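PDB 3G6S: putative endonuclease/exonuclease/phosphatase family protein from Bacteroides vulgatus ATCC 8482, which probably hydrolyses phosphodiester bonds in nucleic acids or related phosphate esters, in the manner of metal-dependent DNase I-like nucleases and phosphatases. Local coordinates for residues 2-7 and 86-91; 32-37 and 42-47; 63-68 and 91-96; 96-101 and 137-142. One frame throughout, in Å; residues are numbered along the deposited sequence.

Interaction 1. Residues 2-7 and 86-91; sequences TDVRWA and DKYEVL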
# COMPACT_ATOMS: atom_id res chain seq x y z
N THR A 2 10.36 18.75 2.04
CA THR A 2 10.49 17.36 1.56
C THR A 2 9.25 16.91 0.77
O THR A 2 8.21 16.64 1.36
CB THR A 2 10.71 16.39 2.76
OG1 THR A 2 11.82 16.84 3.55
CG2 THR A 2 10.98 14.97 2.27
N ASP A 3 9.36 16.83 -0.55
CA ASP A 3 8.24 16.41 -1.40
C ASP A 3 8.35 14.95 -1.82
O ASP A 3 9.42 14.49 -2.20
CB ASP A 3 8.17 17.29 -2.65
CG ASP A 3 7.80 18.71 -2.33
OD1 ASP A 3 8.39 19.63 -2.96
OD2 ASP A 3 6.91 18.91 -1.47
N VAL A 4 7.23 14.24 -1.79
CA VAL A 4 7.23 12.84 -2.17
C VAL A 4 5.90 12.39 -2.75
O VAL A 4 4.85 12.56 -2.13
CB VAL A 4 7.59 11.94 -0.95
CG1 VAL A 4 6.62 12.17 0.17
CG2 VAL A 4 7.60 10.49 -1.36
N ARG A 5 5.94 11.83 -3.95
CA ARG A 5 4.73 11.33 -4.58
C ARG A 5 4.57 9.87 -4.15
O ARG A 5 5.31 8.99 -4.58
CB ARG A 5 4.83 11.44 -6.09
CG ARG A 5 3.61 10.91 -6.79
CD ARG A 5 3.59 11.38 -8.23
NE ARG A 5 3.50 12.83 -8.29
CZ ARG A 5 3.66 13.54 -9.39
NH1 ARG A 5 3.93 12.93 -10.54
NH2 ARG A 5 3.55 14.86 -9.35
N TRP A 6 3.59 9.64 -3.29
CA TRP A 6 3.31 8.32 -2.74
C TRP A 6 2.21 7.61 -3.51
O TRP A 6 1.40 8.25 -4.18
CB TRP A 6 2.89 8.50 -1.29
CG TRP A 6 3.41 7.47 -0.34
CD1 TRP A 6 2.97 6.18 -0.19
CD2 TRP A 6 4.43 7.67 0.64
NE1 TRP A 6 3.66 5.56 0.83
CE2 TRP A 6 4.57 6.45 1.35
CE3 TRP A 6 5.25 8.75 0.98
CZ2 TRP A 6 5.49 6.29 2.39
CZ3 TRP A 6 6.16 8.59 2.02
CH2 TRP A 6 6.28 7.37 2.70
N ALA A 7 2.17 6.28 -3.41
CA ALA A 7 1.13 5.52 -4.09
C ALA A 7 0.91 4.12 -3.51
O ALA A 7 1.86 3.44 -3.14
CB ALA A 7 1.45 5.40 -5.58
N ASP A 86 18.10 6.36 -5.76
CA ASP A 86 18.85 7.61 -5.70
C ASP A 86 18.22 8.71 -4.85
O ASP A 86 18.90 9.64 -4.44
CB ASP A 86 19.11 8.12 -7.12
CG ASP A 86 17.83 8.32 -7.92
OD1 ASP A 86 17.11 7.32 -8.19
OD2 ASP A 86 17.52 9.48 -8.29
N LYS A 87 16.92 8.61 -4.58
CA LYS A 87 16.26 9.63 -3.77
C LYS A 87 16.20 9.33 -2.29
O LYS A 87 16.40 10.23 -1.47
CB LYS A 87 14.83 9.86 -4.27
CG LYS A 87 14.68 10.86 -5.39
CD LYS A 87 13.29 11.46 -5.29
CE LYS A 87 12.98 12.41 -6.42
NZ LYS A 87 11.65 13.03 -6.19
N TYR A 88 15.92 8.08 -1.93
CA TYR A 88 15.79 7.71 -0.53
C TYR A 88 16.70 6.57 -0.08
O TYR A 88 16.98 5.64 -0.84
CB TYR A 88 14.35 7.32 -0.24
CG TYR A 88 13.35 8.27 -0.86
CD1 TYR A 88 13.06 9.49 -0.26
CD2 TYR A 88 12.76 7.97 -2.08
CE1 TYR A 88 12.20 10.39 -0.87
CE2 TYR A 88 11.91 8.87 -2.70
CZ TYR A 88 11.63 10.08 -2.10
OH TYR A 88 10.80 10.98 -2.72
N GLU A 89 17.14 6.65 1.17
CA GLU A 89 17.98 5.62 1.75
C GLU A 89 17.17 4.90 2.82
O GLU A 89 16.41 5.53 3.55
CB GLU A 89 19.22 6.23 2.38
CG GLU A 89 20.22 5.20 2.86
CD GLU A 89 21.12 5.75 3.95
OE1 GLU A 89 21.63 6.89 3.78
OE2 GLU A 89 21.33 5.06 4.96
N VAL A 90 17.33 3.59 2.91
CA VAL A 90 16.60 2.80 3.90
C VAL A 90 17.44 2.64 5.15
O VAL A 90 18.45 1.94 5.14
CB VAL A 90 16.26 1.41 3.36
CG1 VAL A 90 15.66 0.56 4.46
CG2 VAL A 90 15.30 1.53 2.19
N LEU A 91 17.03 3.29 6.24
CA LEU A 91 17.78 3.18 7.49
C LEU A 91 17.49 1.84 8.15
O LEU A 91 18.38 1.20 8.73
CB LEU A 91 17.41 4.31 8.45
CG LEU A 91 17.78 5.71 7.98
CD1 LEU A 91 17.25 6.73 8.96
CD2 LEU A 91 19.30 5.82 7.85
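V4 and Y88 meet although their backbones stay well apart: the closest pair of alpha carbons, V4 CA and K87 CA, is separated by 9.7 Å, and one long side chain spans the gap. That side chain belongs to Y88. With CG set opposite the carbonyl carbon (chi1 -44°), the phenol ring reaches toward the strand of residues 2-7 and brings its hydroxyl end against V4. The nearest approach is from V4 CG2 to Y88 OH, 3.5 Å, and the same methyl lies 4.1 Å from Y88 CZ. It meets the ring at a slant rather than squarely, and the two side chains cross obliquely. V4 divides its two methyls between neighbours: CG2 turns to the tyrosine, while CG1 lies in the plane of the W6 ring, at its edge. On the other segment, K87 covers part of one face of the Y88 ring, its CB 3.4 Å above the plane and displaced toward the rim. Both V4 and Y88 also touch D40. D3, at the margin, directs its carboxylate elsewhere, to a salt bridge with K235. The strand of V4 lies in the seven-stranded sheet and that of Y88 at the border of the six-stranded one. The direct contact is van der Waals packing of a methyl against the phenol end, with no hydrogen bond across it, and D40 provides one polar link between the segments, hydrogen-bonded to R5 N and salt-bridged to K87 NZ.

Interaction 2. Residues 32-37 and 42-47; sequences QFIKDH and VGMQEV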
# COMPACT_ATOMS: atom_id res chain seq x y z
N GLN A 32 5.37 0.77 -16.55
CA GLN A 32 5.32 2.02 -17.29
C GLN A 32 4.57 3.09 -16.51
O GLN A 32 5.02 4.23 -16.42
CB GLN A 32 4.67 1.80 -18.66
CG GLN A 32 5.07 2.86 -19.69
CD GLN A 32 6.59 2.98 -19.82
OE1 GLN A 32 7.28 2.02 -20.17
NE2 GLN A 32 7.12 4.17 -19.53
N PHE A 33 3.43 2.73 -15.95
CA PHE A 33 2.62 3.67 -15.17
C PHE A 33 3.47 4.30 -14.06
O PHE A 33 3.51 5.52 -13.89
CB PHE A 33 1.42 2.94 -14.57
CG PHE A 33 0.50 3.83 -13.80
CD1 PHE A 33 -0.52 4.51 -14.43
CD2 PHE A 33 0.66 3.98 -12.42
CE1 PHE A 33 -1.38 5.33 -13.71
CE2 PHE A 33 -0.20 4.80 -11.69
CZ PHE A 33 -1.22 5.48 -12.34
N ILE A 34 4.17 3.44 -13.32
CA ILE A 34 5.04 3.87 -12.22
C ILE A 34 6.10 4.87 -12.68
O ILE A 34 6.21 5.96 -12.11
CB ILE A 34 5.72 2.66 -11.56
CG1 ILE A 34 4.65 1.72 -10.98
CG2 ILE A 34 6.69 3.11 -10.48
CD1 ILE A 34 5.20 0.43 -10.39
N LYS A 35 6.87 4.53 -13.71
CA LYS A 35 7.90 5.45 -14.20
C LYS A 35 7.28 6.72 -14.80
O LYS A 35 7.80 7.81 -14.59
CB LYS A 35 8.79 4.77 -15.25
CG LYS A 35 9.74 3.71 -14.69
CD LYS A 35 9.35 2.30 -15.15
CE LYS A 35 9.90 1.98 -16.53
NZ LYS A 35 11.39 2.02 -16.56
N ASP A 36 6.18 6.57 -15.53
CA ASP A 36 5.50 7.72 -16.16
C ASP A 36 5.05 8.75 -15.12
O ASP A 36 5.32 9.95 -15.26
CB ASP A 36 4.27 7.27 -16.94
CG ASP A 36 4.60 6.69 -18.31
OD1 ASP A 36 5.81 6.48 -18.62
OD2 ASP A 36 3.64 6.44 -19.08
N HIS A 37 4.34 8.29 -14.09
CA HIS A 37 3.85 9.19 -13.06
C HIS A 37 4.93 9.53 -12.04
O HIS A 37 4.67 10.23 -11.07
CB HIS A 37 2.64 8.59 -12.36
CG HIS A 37 1.40 8.60 -13.21
ND1 HIS A 37 1.23 7.76 -14.28
CD2 HIS A 37 0.30 9.39 -13.15
CE1 HIS A 37 0.07 8.03 -14.87
NE2 HIS A 37 -0.51 9.01 -14.20
N VAL A 42 6.10 3.43 -3.50
CA VAL A 42 4.90 2.67 -3.80
C VAL A 42 4.74 1.46 -2.90
O VAL A 42 5.66 0.67 -2.75
CB VAL A 42 4.93 2.15 -5.26
CG1 VAL A 42 3.58 1.55 -5.62
CG2 VAL A 42 5.31 3.25 -6.21
N GLY A 43 3.56 1.33 -2.29
CA GLY A 43 3.29 0.18 -1.46
C GLY A 43 2.32 -0.64 -2.28
O GLY A 43 1.24 -0.15 -2.60
N MSE A 44 2.69 -1.86 -2.66
CA MSE A 44 1.81 -2.69 -3.48
C MSE A 44 1.33 -3.92 -2.74
O MSE A 44 2.02 -4.43 -1.87
CB MSE A 44 2.56 -3.12 -4.75
CG MSE A 44 3.07 -1.96 -5.57
SE MSE A 44 4.26 -2.50 -7.03
CE MSE A 44 3.12 -2.10 -8.52
N GLN A 45 0.14 -4.40 -3.08
CA GLN A 45 -0.38 -5.60 -2.42
C GLN A 45 -0.56 -6.74 -3.44
O GLN A 45 -0.52 -6.51 -4.65
CB GLN A 45 -1.71 -5.30 -1.73
CG GLN A 45 -1.68 -4.13 -0.74
CD GLN A 45 -1.65 -2.77 -1.43
OE1 GLN A 45 -2.31 -2.58 -2.45
NE2 GLN A 45 -0.91 -1.82 -0.86
N GLU A 46 -0.75 -7.96 -2.93
CA GLU A 46 -0.93 -9.15 -3.76
C GLU A 46 0.20 -9.36 -4.76
O GLU A 46 -0.04 -9.54 -5.95
CB GLU A 46 -2.27 -9.10 -4.52
CG GLU A 46 -3.52 -9.02 -3.65
CD GLU A 46 -4.82 -9.29 -4.42
OE1 GLU A 46 -5.90 -8.89 -3.93
OE2 GLU A 46 -4.76 -9.91 -5.50
N VAL A 47 1.44 -9.33 -4.29
CA VAL A 47 2.56 -9.50 -5.19
C VAL A 47 3.29 -10.83 -4.95
O VAL A 47 3.88 -11.05 -3.89
CB VAL A 47 3.55 -8.32 -5.04
CG1 VAL A 47 4.60 -8.35 -6.13
CG2 VAL A 47 2.78 -6.99 -5.08
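I34, the residue that meets V42 and M44, sits in a helix whose last turn is well tied together. At its start Q32 folds back on D36: Q32 NE2 gives OD1 of D36 a nearly straight bond of 2.8 Å (167°), lying in the amide plane of the glutamine but reaching the carboxylate from above its plane. F33 follows, and its carbonyl O accepts twice from H37, from the backbone N and, at 3.2 Å, from the ring atom ND1. F33 CZ also lies over the centre of the H37 imidazole, 3.8 Å above its plane. I34 turns to the strand. Its extended CG1 arm (chi2 176°) carries CD1 out to M44, a selenomethionine, and the two chains meet tip to tip, with I34 CD1 3.8 Å from M44 CE. The bend at chi3 of M44 (110°) sets the direction of that methyl. The other branch makes a looser touch, I34 CG2 to V42 CG2 at 4.5 Å. Beyond it, H37 O is hydrogen-bonded to R5 NH1 of strand 2-10. Within this beta-alpha-beta unit of strand 2-10, helix 27-36 and strand 41-45, these segments of helix and strand thus meet through buried methyls, and no hydrogen bond crosses between them.

Interaction 3. Residues 63-68 and 91-96; sequences DGIGVG and LDSNTF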
# COMPACT_ATOMS: atom_id res chain seq x y z
N ASP A 63 13.86 0.00 -5.94
CA ASP A 63 14.30 -1.12 -5.14
C ASP A 63 13.10 -1.60 -4.32
O ASP A 63 12.26 -0.80 -3.93
CB ASP A 63 15.43 -0.69 -4.22
CG ASP A 63 16.54 -1.72 -4.15
OD1 ASP A 63 16.28 -2.83 -3.63
OD2 ASP A 63 17.65 -1.41 -4.63
N GLY A 64 13.03 -2.91 -4.08
CA GLY A 64 11.91 -3.45 -3.34
C GLY A 64 12.24 -3.88 -1.92
O GLY A 64 13.39 -4.16 -1.60
N ILE A 65 11.22 -3.93 -1.07
CA ILE A 65 11.40 -4.33 0.31
C ILE A 65 10.26 -5.24 0.75
O ILE A 65 9.09 -4.91 0.55
CB ILE A 65 11.42 -3.11 1.25
CG1 ILE A 65 12.58 -2.19 0.88
CG2 ILE A 65 11.55 -3.58 2.69
CD1 ILE A 65 12.66 -0.92 1.74
N GLY A 66 10.58 -6.39 1.34
CA GLY A 66 9.53 -7.28 1.79
C GLY A 66 9.78 -8.76 1.57
O GLY A 66 10.74 -9.14 0.90
N VAL A 67 8.92 -9.59 2.15
CA VAL A 67 9.06 -11.03 2.01
C VAL A 67 7.69 -11.69 1.86
O VAL A 67 6.66 -11.04 2.01
CB VAL A 67 9.79 -11.63 3.23
CG1 VAL A 67 11.19 -11.03 3.34
CG2 VAL A 67 9.00 -11.36 4.49
N GLY A 68 7.70 -12.99 1.56
CA GLY A 68 6.46 -13.72 1.41
C GLY A 68 5.75 -13.84 2.75
O GLY A 68 6.41 -14.00 3.78
N LEU A 91 17.03 3.29 6.24
CA LEU A 91 17.78 3.18 7.49
C LEU A 91 17.49 1.84 8.15
O LEU A 91 18.38 1.20 8.73
CB LEU A 91 17.41 4.31 8.45
CG LEU A 91 17.78 5.71 7.98
CD1 LEU A 91 17.25 6.73 8.96
CD2 LEU A 91 19.30 5.82 7.85
N ASP A 92 16.25 1.39 8.03
CA ASP A 92 15.85 0.13 8.60
C ASP A 92 14.52 -0.27 8.00
O ASP A 92 13.76 0.57 7.52
CB ASP A 92 15.75 0.23 10.12
CG ASP A 92 15.52 -1.11 10.77
OD1 ASP A 92 15.83 -2.15 10.13
OD2 ASP A 92 15.05 -1.14 11.94
N SER A 93 14.23 -1.56 8.02
CA SER A 93 12.99 -2.05 7.45
C SER A 93 12.72 -3.46 7.92
O SER A 93 13.63 -4.18 8.33
CB SER A 93 13.09 -2.04 5.93
OG SER A 93 14.21 -2.78 5.50
N ASN A 94 11.46 -3.87 7.85
CA ASN A 94 11.11 -5.21 8.27
C ASN A 94 9.66 -5.50 7.95
O ASN A 94 8.96 -4.67 7.37
CB ASN A 94 11.37 -5.36 9.77
CG ASN A 94 11.33 -6.79 10.21
OD1 ASN A 94 12.10 -7.62 9.73
ND2 ASN A 94 10.42 -7.10 11.13
N THR A 95 9.20 -6.69 8.32
CA THR A 95 7.82 -7.07 8.08
C THR A 95 7.34 -7.93 9.25
O THR A 95 8.06 -8.81 9.69
CB THR A 95 7.68 -7.81 6.71
OG1 THR A 95 6.37 -8.39 6.59
CG2 THR A 95 8.73 -8.88 6.56
N PHE A 96 6.15 -7.64 9.76
CA PHE A 96 5.58 -8.40 10.87
C PHE A 96 4.22 -8.96 10.49
O PHE A 96 3.59 -8.49 9.55
CB PHE A 96 5.47 -7.53 12.13
CG PHE A 96 4.65 -6.29 11.95
CD1 PHE A 96 3.26 -6.31 12.11
CD2 PHE A 96 5.26 -5.10 11.58
CE1 PHE A 96 2.50 -5.17 11.91
CE2 PHE A 96 4.51 -3.95 11.37
CZ PHE A 96 3.13 -3.98 11.54
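T95 and V67 form the closer of two contacts here, and S93 and I65 the other. V67 CG2 is modelled 3.2 Å from T95 CG2, shorter than methyls normally allow, so at this resolution the exact separation is doubtful; the two side chains cross at a slant. Two residues back on each segment, I65 CG2 rests 3.9 Å from S93 CB, with S93 OG scarcely farther from the same methyl. S93 and T95 both face the other segment because they are two residues apart on an extended strand, and N94 between them points away. A second shell positions T95 in particular. It places OG1 opposite its backbone N (chi1 170°), where it hydrogen-bonds to A118 O of the adjacent strand, and this turns CG2 to V67. I65 packs on Y83 of its own sheet, and G66, with phi 141°, takes a backbone conformation open to glycine and links I65 to V67. The touching parts run within 28° of each other, without a backbone bond between them. Upstream, L91 and D92 pair jointly with K122 as a classic beta bulge, at the bend of strand 88-97. Strands 62-65 and 88-97 are border strands of different sheets, so this is a surface seam along the rim of the two-sheet sandwich found in DNase I-like proteins.

Interaction 4. Residues 96-101 and 137-142; sequences FWLAEN and THFDHV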
# COMPACT_ATOMS: atom_id res chain seq x y z
N PHE A 96 6.15 -7.64 9.76
CA PHE A 96 5.58 -8.40 10.87
C PHE A 96 4.22 -8.96 10.49
O PHE A 96 3.59 -8.49 9.55
CB PHE A 96 5.47 -7.53 12.13
CG PHE A 96 4.65 -6.29 11.95
CD1 PHE A 96 3.26 -6.31 12.11
CD2 PHE A 96 5.26 -5.10 11.58
CE1 PHE A 96 2.50 -5.17 11.91
CE2 PHE A 96 4.51 -3.95 11.37
CZ PHE A 96 3.13 -3.98 11.54
N TRP A 97 3.76 -9.96 11.24
CA TRP A 97 2.48 -10.60 10.97
C TRP A 97 1.31 -10.01 11.75
O TRP A 97 1.39 -9.85 12.97
CB TRP A 97 2.60 -12.11 11.22
CG TRP A 97 3.21 -12.80 10.06
CD1 TRP A 97 2.56 -13.51 9.08
CD2 TRP A 97 4.58 -12.72 9.64
NE1 TRP A 97 3.44 -13.87 8.09
CE2 TRP A 97 4.68 -13.40 8.41
CE3 TRP A 97 5.73 -12.14 10.20
CZ2 TRP A 97 5.89 -13.51 7.71
CZ3 TRP A 97 6.93 -12.24 9.51
CH2 TRP A 97 7.00 -12.93 8.27
N LEU A 98 0.25 -9.67 11.03
CA LEU A 98 -0.94 -9.11 11.66
C LEU A 98 -1.64 -10.21 12.44
O LEU A 98 -2.56 -10.88 11.94
CB LEU A 98 -1.88 -8.52 10.59
CG LEU A 98 -1.29 -7.43 9.67
CD1 LEU A 98 -2.40 -6.83 8.79
CD2 LEU A 98 -0.64 -6.33 10.50
N ALA A 99 -1.18 -10.41 13.67
CA ALA A 99 -1.72 -11.43 14.56
C ALA A 99 -1.36 -11.11 16.01
O ALA A 99 -0.73 -10.10 16.29
CB ALA A 99 -1.16 -12.81 14.17
N GLU A 100 -1.76 -11.99 16.92
CA GLU A 100 -1.50 -11.82 18.34
C GLU A 100 0.00 -11.71 18.61
O GLU A 100 0.42 -11.10 19.60
CB GLU A 100 -2.11 -12.99 19.11
CG GLU A 100 -3.64 -13.10 18.94
CD GLU A 100 -4.07 -13.59 17.55
OE1 GLU A 100 -5.28 -13.46 17.22
OE2 GLU A 100 -3.23 -14.11 16.78
N ASN A 101 0.80 -12.30 17.73
CA ASN A 101 2.26 -12.25 17.85
C ASN A 101 2.85 -11.90 16.49
O ASN A 101 3.10 -12.79 15.67
CB ASN A 101 2.82 -13.59 18.30
CG ASN A 101 4.33 -13.53 18.48
OD1 ASN A 101 5.00 -14.56 18.57
ND2 ASN A 101 4.87 -12.32 18.54
N THR A 137 0.46 -2.43 3.91
CA THR A 137 -0.16 -3.65 4.39
C THR A 137 -1.34 -4.13 3.54
O THR A 137 -1.74 -3.45 2.60
CB THR A 137 -0.60 -3.43 5.86
OG1 THR A 137 -1.17 -4.63 6.38
CG2 THR A 137 -1.60 -2.30 5.94
N HIS A 138 -1.86 -5.31 3.87
CA HIS A 138 -3.02 -5.92 3.18
C HIS A 138 -3.89 -6.59 4.24
O HIS A 138 -3.50 -7.61 4.80
CB HIS A 138 -2.57 -6.97 2.17
CG HIS A 138 -3.64 -7.38 1.20
ND1 HIS A 138 -4.95 -6.97 1.34
CD2 HIS A 138 -3.60 -8.13 0.07
CE1 HIS A 138 -5.67 -7.44 0.33
NE2 HIS A 138 -4.87 -8.14 -0.45
N PHE A 139 -5.07 -6.03 4.51
CA PHE A 139 -6.00 -6.56 5.52
C PHE A 139 -6.85 -7.75 5.08
O PHE A 139 -6.98 -8.03 3.89
CB PHE A 139 -6.92 -5.43 6.00
CG PHE A 139 -6.33 -4.57 7.08
CD1 PHE A 139 -4.96 -4.35 7.15
CD2 PHE A 139 -7.14 -3.95 8.02
CE1 PHE A 139 -4.42 -3.52 8.14
CE2 PHE A 139 -6.61 -3.13 9.01
CZ PHE A 139 -5.25 -2.91 9.06
N ASP A 140 -7.44 -8.44 6.06
CA ASP A 140 -8.31 -9.59 5.82
C ASP A 140 -9.71 -9.09 5.44
O ASP A 140 -10.23 -8.17 6.07
CB ASP A 140 -8.41 -10.45 7.08
CG ASP A 140 -9.25 -11.71 6.87
OD1 ASP A 140 -9.58 -12.38 7.87
OD2 ASP A 140 -9.59 -12.04 5.71
N HIS A 141 -10.32 -9.70 4.43
CA HIS A 141 -11.65 -9.30 3.99
C HIS A 141 -12.76 -9.91 4.85
O HIS A 141 -13.86 -9.35 4.95
CB HIS A 141 -11.86 -9.69 2.54
CG HIS A 141 -11.60 -11.14 2.27
ND1 HIS A 141 -12.58 -12.00 1.80
CD2 HIS A 141 -10.49 -11.88 2.41
CE1 HIS A 141 -12.07 -13.20 1.67
NE2 HIS A 141 -10.80 -13.17 2.03
N VAL A 142 -12.48 -11.05 5.48
CA VAL A 142 -13.47 -11.71 6.32
C VAL A 142 -13.35 -11.39 7.82
O VAL A 142 -14.34 -11.11 8.48
CB VAL A 142 -13.42 -13.24 6.14
CG1 VAL A 142 -14.42 -13.90 7.07
CG2 VAL A 142 -13.72 -13.61 4.69
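L98 drives a single methyl, CD1, between T137 and F139, and the orientation of the three side chains defines the contact. Against F139 the leucine stands at about a right angle, yet CD1 approaches the ring aslant, 3.9 Å from F139 CD1 and equally far from CE1. Against T137 it runs at a slant, with L98 CD1 3.5 Å from T137 OG1. That hydroxyl also lies in the plane of the phenyl ring, at its edge, so leucine methyl, threonine hydroxyl and phenyl edge gather at one point. The oxygen is not left to the methyl: T137 OG1 is hydrogen-bonded to I117 O. Its position follows from chi1 of -178°, which sets it opposite the backbone N. L98 is the centre of an inverse gamma turn just after its strand ends, marked by a weak 2.7 Å bond from A99 N to W97 O. Past F139 the other chain segment enters an Asx turn, V142 N donating to D140 OD2 at 3.1 Å. Strand 117-125 runs between the two strands concerned, and its A118 touches both L98 and T137. From helix 144-161, S150 touches L98 and F139, while the F139 ring meets that of F173 with the planes about 60° apart.

Overall arrangement
Interactions 1 and 3 join the two sheets, interaction 2 packs a helix on one, and interaction 4 lies within the other. Strand 88-97 is the common element of interactions 1, 3 and 4: interactions 1 and 3 share L91, with V90 CG2 3.6 Å from I65 CD1, and interactions 3 and 4 share F96. Centres of interactions 1 and 4 lie about 26 Å apart, on opposite sides of the chain's centre. Interaction 2 is nested within the loop closed by interaction 1, and A7 O probably accepts from G43 N at 2.8 Å. Interactions 2 and 4 meet across the sheets, E46 CG lying 3.6 Å from H138 NE2, with E46 OE1 also hydrogen-bonded to N10 ND2, consistent with the cleft that holds the active site in relatives.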